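Local coordinates for glycosyl transferase (Staphylococcus aureus, PDB 5TZJ), which is a family 2 glycosyl transferase that holds uridine-diphosphate-N-acetylglucosamine in a pocket of its family 2 region, at residues V5-Y10 with K14-L19; S62-N67 with P71-N76; L227-I232 with I282-E287. All coordinates share one frame; numbering follows the deposited sequence.

How the contacts relate
Contacts 1 and 2 are neighbours in the nucleotide-sugar pocket, their centres 13 Å apart, and both touch uridine-diphosphate-N-acetylglucosamine. The ring of Tyr10 touches the amide of Asn67 (Tyr10 CE1 to Asn67 ND2 3.3 Å), while Pro8 lies against Pro74 and NE of Arg75, so the end of the first strand and the helix of contact 2 line the ligand together. Both contacts reach the same mixed sheet. Contact 3 belongs to the linker region, with its centre 35 Å from that of contact 1 and 30 Å from that of contact 2; its nearest atoms are still about 19 and 12 Å from theirs. The three thus illustrate how ligand binding and the packing of a turn on a helix are divided along one chain.

Contact 1. Residues V5-Y10 with K14-L19; sequences VIVPTY and KYITEL. With UD1 (uridine-diphosphate-N-acetylglucosamine), chain C.
Tyr10 and Tyr15 meet without stacking their rings: the Tyr15 hydroxyl OH lies 4.0 Å from the carbonyl O of Tyr10, and a water joins the two. That water donates to Tyr10 O at 2.7 Å and is also hydrogen-bonded to Tyr15 OH and to ribose O2' of the ligand. The Tyr10 ring is swung from the helix toward the base, because CG stands anti to the backbone N (chi1 -175°). Its CD2 comes obliquely to within 3.8 Å of uracil O4, while the Tyr15 side chain touches Ser92 and Asp93. Beside this water-linked part the contact is wholly aliphatic. Leu19 and Val7 reach for each other end on, Leu19 CD2 sitting 3.6 Å from Val7 CG1. Ile16 brings CD1 against both strand residues, 4.2 Å from Val7 CG1 and 3.9 Å from Thr9 CG2, with its chain crossing that of Thr9 at about a right angle. Thr9 OG1 is hydrogen-bonded to Asp39 OD1, while its CG2 faces Ile16. Between these inward residues, Pro8 uses its carbonyl for the ribose: O3B donates to Pro8 O at 2.7 Å, and O2' donates to it more distantly. A strand whose alternate residues pack on the following helix while its C-terminal end receives a nucleotide is the opening of the Rossmann-like beta-alpha-beta unit of GT-A glycosyl transferases.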
loop_
_atom_site.group_PDB
_atom_site.type_symbol
_atom_site.label_atom_id
_atom_site.label_comp_id
_atom_site.label_asym_id
_atom_site.label_seq_id
_atom_site.Cartn_x
_atom_site.Cartn_y
_atom_site.Cartn_z
ATOM N N VAL A 5 -12.291 -4.319 14.201
ATOM C CA VAL A 5 -11.807 -5.074 13.047
ATOM C C VAL A 5 -12.691 -4.736 11.851
ATOM O O VAL A 5 -13.898 -5.026 11.862
ATOM C CB VAL A 5 -11.833 -6.577 13.338
ATOM C CG1 VAL A 5 -11.284 -7.334 12.132
ATOM C CG2 VAL A 5 -11.042 -6.848 14.626
ATOM N N ILE A 6 -12.113 -4.130 10.819
ATOM C CA ILE A 6 -12.918 -3.621 9.704
ATOM C C ILE A 6 -12.747 -4.550 8.503
ATOM O O ILE A 6 -11.625 -4.763 8.026
ATOM C CB ILE A 6 -12.543 -2.166 9.374
ATOM C CG1 ILE A 6 -13.088 -1.242 10.483
ATOM C CG2 ILE A 6 -13.022 -1.779 7.945
ATOM C CD1 ILE A 6 -12.622 0.195 10.409
ATOM N N VAL A 7 -13.865 -5.054 7.985
ATOM C CA VAL A 7 -13.915 -6.075 6.940
ATOM C C VAL A 7 -14.817 -5.585 5.823
ATOM O O VAL A 7 -16.044 -5.580 5.984
ATOM C CB VAL A 7 -14.466 -7.410 7.480
ATOM C CG1 VAL A 7 -14.473 -8.477 6.358
ATOM C CG2 VAL A 7 -13.661 -7.860 8.699
ATOM N N PRO A 8 -14.278 -5.154 4.689
ATOM C CA PRO A 8 -15.147 -4.911 3.525
ATOM C C PRO A 8 -15.437 -6.246 2.855
ATOM O O PRO A 8 -14.531 -7.056 2.671
ATOM C CB PRO A 8 -14.301 -4.000 2.620
ATOM C CG PRO A 8 -12.760 -4.451 2.948
ATOM C CD PRO A 8 -12.857 -4.922 4.449
ATOM N N THR A 9 -16.697 -6.497 2.478
ATOM C CA THR A 9 -17.008 -7.754 1.793
ATOM C C THR A 9 -17.635 -7.506 0.418
ATOM O O THR A 9 -18.330 -6.499 0.207
ATOM C CB THR A 9 -17.966 -8.641 2.623
ATOM O OG1 THR A 9 -19.219 -7.963 2.796
ATOM C CG2 THR A 9 -17.365 -8.941 4.009
ATOM N N TYR A 10 -17.417 -8.458 -0.507
ATOM C CA TYR A 10 -18.014 -8.384 -1.854
ATOM C C TYR A 10 -18.071 -9.794 -2.434
ATOM O O TYR A 10 -17.048 -10.306 -2.887
ATOM C CB TYR A 10 -17.259 -7.459 -2.797
ATOM C CG TYR A 10 -17.994 -7.335 -4.155
ATOM C CD1 TYR A 10 -19.390 -7.188 -4.200
ATOM C CD2 TYR A 10 -17.313 -7.416 -5.366
ATOM C CE1 TYR A 10 -20.067 -7.090 -5.394
ATOM C CE2 TYR A 10 -17.999 -7.312 -6.594
ATOM C CZ TYR A 10 -19.369 -7.155 -6.588
ATOM O OH TYR A 10 -20.069 -7.053 -7.765
ATOM N N LYS A 14 -17.766 -17.782 -0.286
ATOM C CA LYS A 14 -16.985 -19.014 -0.269
ATOM C C LYS A 14 -15.848 -18.995 0.748
ATOM O O LYS A 14 -15.316 -20.058 1.079
ATOM C CB LYS A 14 -16.395 -19.313 -1.647
ATOM C CG LYS A 14 -17.333 -19.108 -2.807
ATOM C CD LYS A 14 -18.480 -20.101 -2.827
ATOM C CE LYS A 14 -19.370 -19.828 -4.050
ATOM N NZ LYS A 14 -20.486 -20.801 -4.180
ATOM N N TYR A 15 -15.448 -17.834 1.258
ATOM C CA TYR A 15 -14.324 -17.809 2.194
ATOM C C TYR A 15 -14.575 -17.030 3.477
ATOM O O TYR A 15 -13.766 -17.148 4.402
ATOM C CB TYR A 15 -13.062 -17.235 1.512
ATOM C CG TYR A 15 -13.334 -16.093 0.547
ATOM C CD1 TYR A 15 -13.487 -14.790 1.004
ATOM C CD2 TYR A 15 -13.439 -16.322 -0.824
ATOM C CE1 TYR A 15 -13.731 -13.718 0.112
ATOM C CE2 TYR A 15 -13.688 -15.271 -1.731
ATOM C CZ TYR A 15 -13.838 -13.957 -1.264
ATOM O OH TYR A 15 -14.083 -12.905 -2.168
ATOM N N ILE A 16 -15.653 -16.240 3.572
ATOM C CA ILE A 16 -15.766 -15.310 4.692
ATOM C C ILE A 16 -15.788 -16.037 6.028
ATOM O O ILE A 16 -15.397 -15.461 7.050
ATOM C CB ILE A 16 -17.009 -14.414 4.529
ATOM C CG1 ILE A 16 -17.042 -13.327 5.605
ATOM C CG2 ILE A 16 -18.244 -15.237 4.533
ATOM C CD1 ILE A 16 -15.942 -12.274 5.432
ATOM N N THR A 17 -16.191 -17.313 6.033
ATOM C CA THR A 17 -16.217 -18.085 7.271
ATOM C C THR A 17 -14.826 -18.218 7.893
ATOM O O THR A 17 -14.684 -18.154 9.122
ATOM C CB THR A 17 -16.829 -19.464 7.008
ATOM O OG1 THR A 17 -18.176 -19.298 6.544
ATOM C CG2 THR A 17 -16.856 -20.279 8.259
ATOM N N GLU A 18 -13.787 -18.431 7.079
ATOM C CA GLU A 18 -12.460 -18.585 7.678
ATOM C C GLU A 18 -12.079 -17.343 8.486
ATOM O O GLU A 18 -11.628 -17.459 9.634
ATOM C CB GLU A 18 -11.400 -18.897 6.615
ATOM C CG GLU A 18 -11.913 -19.710 5.425
ATOM C CD GLU A 18 -12.192 -21.186 5.725
ATOM O OE1 GLU A 18 -12.429 -21.918 4.747
ATOM O OE2 GLU A 18 -12.183 -21.629 6.905
ATOM N N LEU A 19 -12.341 -16.152 7.947
ATOM C CA LEU A 19 -12.066 -14.925 8.699
ATOM C C LEU A 19 -12.869 -14.866 9.996
ATOM O O LEU A 19 -12.314 -14.627 11.077
ATOM C CB LEU A 19 -12.381 -13.702 7.846
ATOM C CG LEU A 19 -12.371 -12.371 8.610
ATOM C CD1 LEU A 19 -11.052 -12.114 9.369
ATOM C CD2 LEU A 19 -12.637 -11.249 7.607
HETATM C "C1'" UD1 C . -4.803 -6.417 -1.965
HETATM C "C2'" UD1 C . -4.639 -5.746 -0.607
HETATM C "C3'" UD1 C . -5.966 -5.160 -0.259
HETATM C "C4'" UD1 C . -6.160 -3.993 -1.163
HETATM C "C5'" UD1 C . -6.400 -4.538 -2.572
HETATM C "C6'" UD1 C . -6.570 -3.415 -3.554
HETATM C "C7'" UD1 C . -2.758 -6.877 0.612
HETATM C "C8'" UD1 C . -1.784 -6.076 -0.233
HETATM N "N2'" UD1 C . -4.178 -6.726 0.414
HETATM O "O1'" UD1 C . -5.688 -7.459 -1.777
HETATM O "O3'" UD1 C . -6.069 -4.816 1.152
HETATM O "O4'" UD1 C . -7.252 -3.213 -0.718
HETATM O "O5'" UD1 C . -5.259 -5.399 -2.990
HETATM O "O6'" UD1 C . -5.603 -2.423 -3.311
HETATM O "O7'" UD1 C . -2.377 -7.645 1.420
HETATM N N1 UD1 C . -13.941 -5.551 -1.892
HETATM C C2 UD1 C . -15.071 -4.597 -1.706
HETATM N N3 UD1 C . -15.781 -4.019 -2.890
HETATM C C4 UD1 C . -15.335 -4.397 -4.227
HETATM C C5 UD1 C . -14.180 -5.336 -4.409
HETATM C C6 UD1 C . -13.489 -5.903 -3.227
HETATM O O2 UD1 C . -15.410 -4.308 -0.622
HETATM O O4 UD1 C . -15.899 -3.940 -5.168
HETATM C C1B UD1 C . -13.250 -6.038 -0.725
HETATM C C2B UD1 C . -12.936 -7.634 -0.737
HETATM O "O2'" UD1 C . -14.146 -8.365 -0.290
HETATM C C3B UD1 C . -11.877 -7.762 0.062
HETATM C C4B UD1 C . -11.090 -6.442 -0.064
HETATM O O4B UD1 C . -12.065 -5.432 -0.696
HETATM O O3B UD1 C . -12.283 -7.852 1.511
HETATM C C5B UD1 C . -9.942 -6.507 -0.907
HETATM O O5B UD1 C . -10.325 -6.902 -2.196
HETATM P PA UD1 C . -9.497 -8.171 -2.849
HETATM O O1A UD1 C . -10.204 -8.672 -4.082
HETATM O O2A UD1 C . -9.331 -9.267 -1.812
HETATM O O3A UD1 C . -8.005 -7.515 -3.203
HETATM P PB UD1 C . -6.513 -8.202 -3.003
HETATM O O1B UD1 C . -6.555 -9.680 -2.686
HETATM O O2B UD1 C . -5.930 -7.999 -4.392
HETATM O O HOH W 1 -14.383 -10.079 -2.608
#

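Contact 2. Residues S62-N67 with P71-N76; sequences SQLETN and PGKPRN. With UD1 (uridine-diphosphate-N-acetylglucosamine), chain C.
Leu64 packs against helix 72-81 through a single methyl, CD1, which meets two residues of different character. On the packed side it lies 4.1 Å from CD of buried Pro74, and Val38 of the neighbouring strand backs both Leu64 and Pro74. On the exposed side it is 3.9 Å from CG of Lys73, whose chain it crosses at a slant; the lysine touches the leucine with CG and CD and runs on extended beyond CG.

The ligand side is polar. Asn67 ND2 donates to uracil O4 at 3.0 Å in a nearly straight bond (164°), and the same nitrogen bonds to Asp40 O. Pro71 sets CG 3.2 Å from ribose O4B and CB over one face of the Arg75 guanidinium. The arginine grips the sugar by its edge: NH2 donates to O4' at 2.8 Å, with weaker bonds from NH2 to O3' and from NH1 to O4'. Phe169 makes a cation-pi contact with the same group. The chemistry implies shared donors: NH2 and NH1 also form salt bridges, to Asp91 and Glu177 respectively, consistent with these carboxylates orienting the guanidinium toward the sugar hydroxyls.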
loop_
_atom_site.group_PDB
_atom_site.type_symbol
_atom_site.label_atom_id
_atom_site.label_comp_id
_atom_site.label_asym_id
_atom_site.label_seq_id
_atom_site.Cartn_x
_atom_site.Cartn_y
_atom_site.Cartn_z
ATOM N N SER A 62 -23.539 -3.630 7.817
ATOM C CA SER A 62 -24.397 -2.847 6.956
ATOM C C SER A 62 -24.009 -3.176 5.525
ATOM O O SER A 62 -23.014 -3.871 5.274
ATOM C CB SER A 62 -24.272 -1.358 7.255
ATOM O OG SER A 62 -22.959 -0.924 6.971
ATOM N N GLN A 63 -24.822 -2.696 4.583
ATOM C CA GLN A 63 -24.606 -3.027 3.187
ATOM C C GLN A 63 -24.889 -1.810 2.329
ATOM O O GLN A 63 -25.925 -1.158 2.502
ATOM C CB GLN A 63 -25.506 -4.199 2.759
ATOM C CG GLN A 63 -25.470 -4.537 1.268
ATOM C CD GLN A 63 -26.442 -5.660 0.927
ATOM O OE1 GLN A 63 -27.667 -5.478 0.992
ATOM N NE2 GLN A 63 -25.909 -6.832 0.576
ATOM N N LEU A 64 -23.972 -1.516 1.405
ATOM C CA LEU A 64 -24.175 -0.424 0.468
ATOM C C LEU A 64 -25.185 -0.833 -0.596
ATOM O O LEU A 64 -25.233 -1.988 -1.032
ATOM C CB LEU A 64 -22.862 -0.026 -0.206
ATOM C CG LEU A 64 -21.674 0.217 0.732
ATOM C CD1 LEU A 64 -20.459 0.743 -0.070
ATOM C CD2 LEU A 64 -22.080 1.197 1.849
ATOM N N GLU A 65 -25.970 0.137 -1.036
ATOM C CA GLU A 65 -27.037 -0.134 -1.986
ATOM C C GLU A 65 -26.538 -0.415 -3.397
ATOM O O GLU A 65 -27.328 -0.867 -4.228
ATOM C CB GLU A 65 -27.989 1.047 -2.009
ATOM C CG GLU A 65 -27.364 2.286 -2.578
ATOM C CD GLU A 65 -28.410 3.345 -2.850
ATOM O OE1 GLU A 65 -28.069 4.383 -3.482
ATOM O OE2 GLU A 65 -29.577 3.117 -2.438
ATOM N N THR A 66 -25.266 -0.150 -3.700
ATOM C CA THR A 66 -24.749 -0.524 -5.006
ATOM C C THR A 66 -23.242 -0.733 -4.866
ATOM O O THR A 66 -22.613 -0.164 -3.969
ATOM C CB THR A 66 -25.101 0.540 -6.045
ATOM O OG1 THR A 66 -25.082 -0.039 -7.364
ATOM C CG2 THR A 66 -24.175 1.733 -5.960
ATOM N N ASN A 67 -22.658 -1.565 -5.738
ATOM C CA ASN A 67 -21.248 -1.898 -5.564
ATOM C C ASN A 67 -20.366 -0.668 -5.805
ATOM O O ASN A 67 -20.462 -0.010 -6.839
ATOM C CB ASN A 67 -20.826 -3.042 -6.479
ATOM C CG ASN A 67 -19.324 -3.306 -6.381
ATOM O OD1 ASN A 67 -18.537 -2.788 -7.188
ATOM N ND2 ASN A 67 -18.909 -4.008 -5.321
ATOM N N PRO A 71 -12.567 -1.553 -2.457
ATOM C CA PRO A 71 -12.603 -1.645 -0.981
ATOM C C PRO A 71 -12.705 -0.309 -0.259
ATOM O O PRO A 71 -13.010 -0.288 0.954
ATOM C CB PRO A 71 -11.234 -2.286 -0.640
ATOM C CG PRO A 71 -10.694 -2.781 -1.906
ATOM C CD PRO A 71 -11.261 -1.949 -3.002
ATOM N N GLY A 72 -12.386 0.787 -0.940
ATOM C CA GLY A 72 -12.223 2.058 -0.245
ATOM C C GLY A 72 -13.497 2.521 0.443
ATOM O O GLY A 72 -13.507 2.801 1.642
ATOM N N LYS A 73 -14.598 2.598 -0.314
ATOM C CA LYS A 73 -15.832 3.117 0.274
ATOM C C LYS A 73 -16.352 2.245 1.420
ATOM O O LYS A 73 -16.638 2.795 2.499
ATOM C CB LYS A 73 -16.896 3.322 -0.804
ATOM C CG LYS A 73 -18.166 3.914 -0.154
ATOM C CD LYS A 73 -19.183 4.419 -1.187
ATOM C CE LYS A 73 -20.261 5.279 -0.508
ATOM N NZ LYS A 73 -21.292 5.629 -1.569
ATOM N N PRO A 74 -16.434 0.907 1.303
ATOM C CA PRO A 74 -16.866 0.134 2.478
ATOM C C PRO A 74 -15.944 0.297 3.665
ATOM O O PRO A 74 -16.435 0.255 4.807
ATOM C CB PRO A 74 -16.919 -1.318 1.981
ATOM C CG PRO A 74 -16.479 -1.335 0.594
ATOM C CD PRO A 74 -16.377 0.081 0.084
ATOM N N ARG A 75 -14.617 0.485 3.464
ATOM C CA ARG A 75 -13.784 0.651 4.653
ATOM C C ARG A 75 -14.018 2.020 5.286
ATOM O O ARG A 75 -14.041 2.141 6.527
ATOM C CB ARG A 75 -12.282 0.426 4.378
ATOM C CG ARG A 75 -11.851 -0.981 3.875
ATOM C CD ARG A 75 -10.332 -0.956 3.489
ATOM N NE ARG A 75 -9.798 -2.264 3.092
ATOM C CZ ARG A 75 -8.955 -2.427 2.077
ATOM N NH1 ARG A 75 -8.594 -1.358 1.381
ATOM N NH2 ARG A 75 -8.477 -3.633 1.760
ATOM N N ASN A 76 -14.231 3.045 4.454
ATOM C CA ASN A 76 -14.576 4.390 4.948
ATOM C C ASN A 76 -15.878 4.387 5.745
ATOM O O ASN A 76 -15.964 5.008 6.812
ATOM C CB ASN A 76 -14.707 5.357 3.773
ATOM C CG ASN A 76 -13.357 5.673 3.131
ATOM O OD1 ASN A 76 -12.316 5.456 3.757
ATOM N ND2 ASN A 76 -13.371 6.232 1.925
HETATM C "C1'" UD1 C . -4.803 -6.417 -1.965
HETATM C "C2'" UD1 C . -4.639 -5.746 -0.607
HETATM C "C3'" UD1 C . -5.966 -5.160 -0.259
HETATM C "C4'" UD1 C . -6.160 -3.993 -1.163
HETATM C "C5'" UD1 C . -6.400 -4.538 -2.572
HETATM C "C6'" UD1 C . -6.570 -3.415 -3.554
HETATM C "C7'" UD1 C . -2.758 -6.877 0.612
HETATM C "C8'" UD1 C . -1.784 -6.076 -0.233
HETATM N "N2'" UD1 C . -4.178 -6.726 0.414
HETATM O "O1'" UD1 C . -5.688 -7.459 -1.777
HETATM O "O3'" UD1 C . -6.069 -4.816 1.152
HETATM O "O4'" UD1 C . -7.252 -3.213 -0.718
HETATM O "O5'" UD1 C . -5.259 -5.399 -2.990
HETATM O "O6'" UD1 C . -5.603 -2.423 -3.311
HETATM O "O7'" UD1 C . -2.377 -7.645 1.420
HETATM N N1 UD1 C . -13.941 -5.551 -1.892
HETATM C C2 UD1 C . -15.071 -4.597 -1.706
HETATM N N3 UD1 C . -15.781 -4.019 -2.890
HETATM C C4 UD1 C . -15.335 -4.397 -4.227
HETATM C C5 UD1 C . -14.180 -5.336 -4.409
HETATM C C6 UD1 C . -13.489 -5.903 -3.227
HETATM O O2 UD1 C . -15.410 -4.308 -0.622
HETATM O O4 UD1 C . -15.899 -3.940 -5.168
HETATM C C1B UD1 C . -13.250 -6.038 -0.725
HETATM C C2B UD1 C . -12.936 -7.634 -0.737
HETATM O "O2'" UD1 C . -14.146 -8.365 -0.290
HETATM C C3B UD1 C . -11.877 -7.762 0.062
HETATM C C4B UD1 C . -11.090 -6.442 -0.064
HETATM O O4B UD1 C . -12.065 -5.432 -0.696
HETATM O O3B UD1 C . -12.283 -7.852 1.511
HETATM C C5B UD1 C . -9.942 -6.507 -0.907
HETATM O O5B UD1 C . -10.325 -6.902 -2.196
HETATM P PA UD1 C . -9.497 -8.171 -2.849
HETATM O O1A UD1 C . -10.204 -8.672 -4.082
HETATM O O2A UD1 C . -9.331 -9.267 -1.812
HETATM O O3A UD1 C . -8.005 -7.515 -3.203
HETATM P PB UD1 C . -6.513 -8.202 -3.003
HETATM O O1B UD1 C . -6.555 -9.680 -2.686
HETATM O O2B UD1 C . -5.930 -7.999 -4.392
#

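Contact 3. Residues L227-I232 with I282-E287; sequences LIAVEI and IQAVPE
Ala229 and Ala284 face each other with their CB methyls 4.3 Å apart, the CB atoms being all that these two side chains have to offer. Val285 supplies the third methyl: its CG2 lies 4.2 Å from Ala229 CB. The valine approaches beside the alanine pair instead of pointing at the helix, and its torsion (chi1 174°) places CG1 anti to the backbone N and CG2 anti to the carbonyl carbon, the latter being the branch that does the touching. Such short side chains let the backbones come near, with the CA atoms of Ala229 and Ala284 only 6.5 Å apart. The arrangement is a tight turn seated against the flank of a helix within the largely helical TarS-type linker region: residues 227-232 belong to helix 218-233, and the turn lies at the junction of helix 271-282 and the following loop. The turn itself is a type I beta turn, closed by Val285 N donating to Ile282 O at 2.8 Å, which places Ala284 and Val285 as its third and fourth residues. Farther out, helix 239-256 touches both partners, with Leu246 against Ala229 and Leu250 against Val285. Ile282 packs on Leu301 and Ala304 of helix 298-305, whose Arg305 accepts a hydrogen bond from Gln283 NE2 at its carbonyl and gives weak ones to the carbonyls of Ile282 and Val285. Helix 218-233 also packs on helix 177-188 through Ile228 and Glu231.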
loop_
_atom_site.group_PDB
_atom_site.type_symbol
_atom_site.label_atom_id
_atom_site.label_comp_id
_atom_site.label_asym_id
_atom_site.label_seq_id
_atom_site.Cartn_x
_atom_site.Cartn_y
_atom_site.Cartn_z
ATOM N N LEU A 227 -0.918 12.337 -5.753
ATOM C CA LEU A 227 -1.392 12.732 -4.426
ATOM C C LEU A 227 -0.396 12.342 -3.342
ATOM O O LEU A 227 -0.231 13.064 -2.355
ATOM C CB LEU A 227 -2.779 12.111 -4.116
ATOM C CG LEU A 227 -3.929 12.641 -4.972
ATOM C CD1 LEU A 227 -5.200 11.793 -4.879
ATOM C CD2 LEU A 227 -4.259 14.064 -4.516
ATOM N N ILE A 228 0.251 11.183 -3.484
ATOM C CA ILE A 228 1.256 10.766 -2.505
ATOM C C ILE A 228 2.437 11.715 -2.506
ATOM O O ILE A 228 2.928 12.104 -1.449
ATOM C CB ILE A 228 1.700 9.310 -2.755
ATOM C CG1 ILE A 228 0.592 8.353 -2.305
ATOM C CG2 ILE A 228 2.914 8.926 -1.870
ATOM C CD1 ILE A 228 0.824 6.930 -2.873
ATOM N N ALA A 229 2.903 12.110 -3.693
ATOM C CA ALA A 229 4.015 13.044 -3.759
ATOM C C ALA A 229 3.611 14.383 -3.148
ATOM O O ALA A 229 4.387 14.987 -2.412
ATOM C CB ALA A 229 4.476 13.214 -5.235
ATOM N N VAL A 230 2.382 14.851 -3.425
ATOM C CA VAL A 230 1.915 16.091 -2.800
ATOM C C VAL A 230 1.851 15.935 -1.282
ATOM O O VAL A 230 2.320 16.798 -0.527
ATOM C CB VAL A 230 0.547 16.483 -3.396
ATOM C CG1 VAL A 230 -0.082 17.633 -2.589
ATOM C CG2 VAL A 230 0.768 16.863 -4.873
ATOM N N GLU A 231 1.306 14.811 -0.821
ATOM C CA GLU A 231 1.176 14.572 0.612
ATOM C C GLU A 231 2.530 14.649 1.311
ATOM O O GLU A 231 2.667 15.336 2.335
ATOM C CB GLU A 231 0.516 13.210 0.859
ATOM C CG GLU A 231 0.030 13.060 2.251
ATOM C CD GLU A 231 -1.202 13.970 2.519
ATOM O OE1 GLU A 231 -1.295 14.495 3.614
ATOM O OE2 GLU A 231 -2.063 14.173 1.617
ATOM N N ILE A 232 3.537 13.949 0.777
ATOM C CA ILE A 232 4.860 13.944 1.418
ATOM C C ILE A 232 5.427 15.356 1.478
ATOM O O ILE A 232 5.890 15.818 2.523
ATOM C CB ILE A 232 5.819 12.993 0.677
ATOM C CG1 ILE A 232 5.409 11.512 0.878
ATOM C CG2 ILE A 232 7.320 13.251 1.081
ATOM C CD1 ILE A 232 5.943 10.554 -0.211
ATOM N N ILE A 282 5.301 12.516 -12.008
ATOM C CA ILE A 282 6.711 12.927 -11.813
ATOM C C ILE A 282 6.850 14.448 -11.810
ATOM O O ILE A 282 7.716 14.985 -11.118
ATOM C CB ILE A 282 7.590 12.236 -12.867
ATOM C CG1 ILE A 282 7.379 10.730 -12.747
ATOM C CG2 ILE A 282 9.127 12.562 -12.671
ATOM C CD1 ILE A 282 7.616 10.236 -11.260
ATOM N N GLN A 283 5.923 15.182 -12.460
ATOM C CA GLN A 283 6.023 16.636 -12.453
ATOM C C GLN A 283 5.713 17.238 -11.092
ATOM O O GLN A 283 6.118 18.374 -10.806
ATOM C CB GLN A 283 5.128 17.230 -13.557
ATOM C CG GLN A 283 5.871 17.172 -14.916
ATOM C CD GLN A 283 5.040 17.563 -16.137
ATOM O OE1 GLN A 283 3.959 18.128 -16.031
ATOM N NE2 GLN A 283 5.557 17.241 -17.318
ATOM N N ALA A 284 5.063 16.498 -10.230
ATOM C CA ALA A 284 4.915 16.941 -8.858
ATOM C C ALA A 284 6.166 16.705 -8.015
ATOM O O ALA A 284 6.184 17.186 -6.880
ATOM C CB ALA A 284 3.744 16.193 -8.191
ATOM N N VAL A 285 7.141 15.946 -8.520
ATOM C CA VAL A 285 8.390 15.660 -7.813
ATOM C C VAL A 285 9.415 16.721 -8.206
ATOM O O VAL A 285 9.767 16.813 -9.389
ATOM C CB VAL A 285 8.889 14.242 -8.139
ATOM C CG1 VAL A 285 10.298 13.941 -7.520
ATOM C CG2 VAL A 285 7.843 13.168 -7.688
ATOM N N PRO A 286 9.861 17.583 -7.298
ATOM C CA PRO A 286 10.894 18.559 -7.687
ATOM C C PRO A 286 12.141 17.829 -8.172
ATOM O O PRO A 286 12.551 16.837 -7.587
ATOM C CB PRO A 286 11.185 19.335 -6.391
ATOM C CG PRO A 286 9.942 19.126 -5.530
ATOM C CD PRO A 286 9.504 17.692 -5.879
ATOM N N GLU A 287 12.755 18.373 -9.231
ATOM C CA GLU A 287 13.910 17.749 -9.872
ATOM C C GLU A 287 15.076 17.516 -8.914
ATOM O O GLU A 287 15.853 16.582 -9.117
ATOM C CB GLU A 287 14.370 18.628 -11.037
ATOM C CG GLU A 287 15.376 18.006 -11.972
ATOM C CD GLU A 287 15.807 19.010 -13.073
ATOM O OE1 GLU A 287 14.928 19.508 -13.814
ATOM O OE2 GLU A 287 17.018 19.345 -13.155
#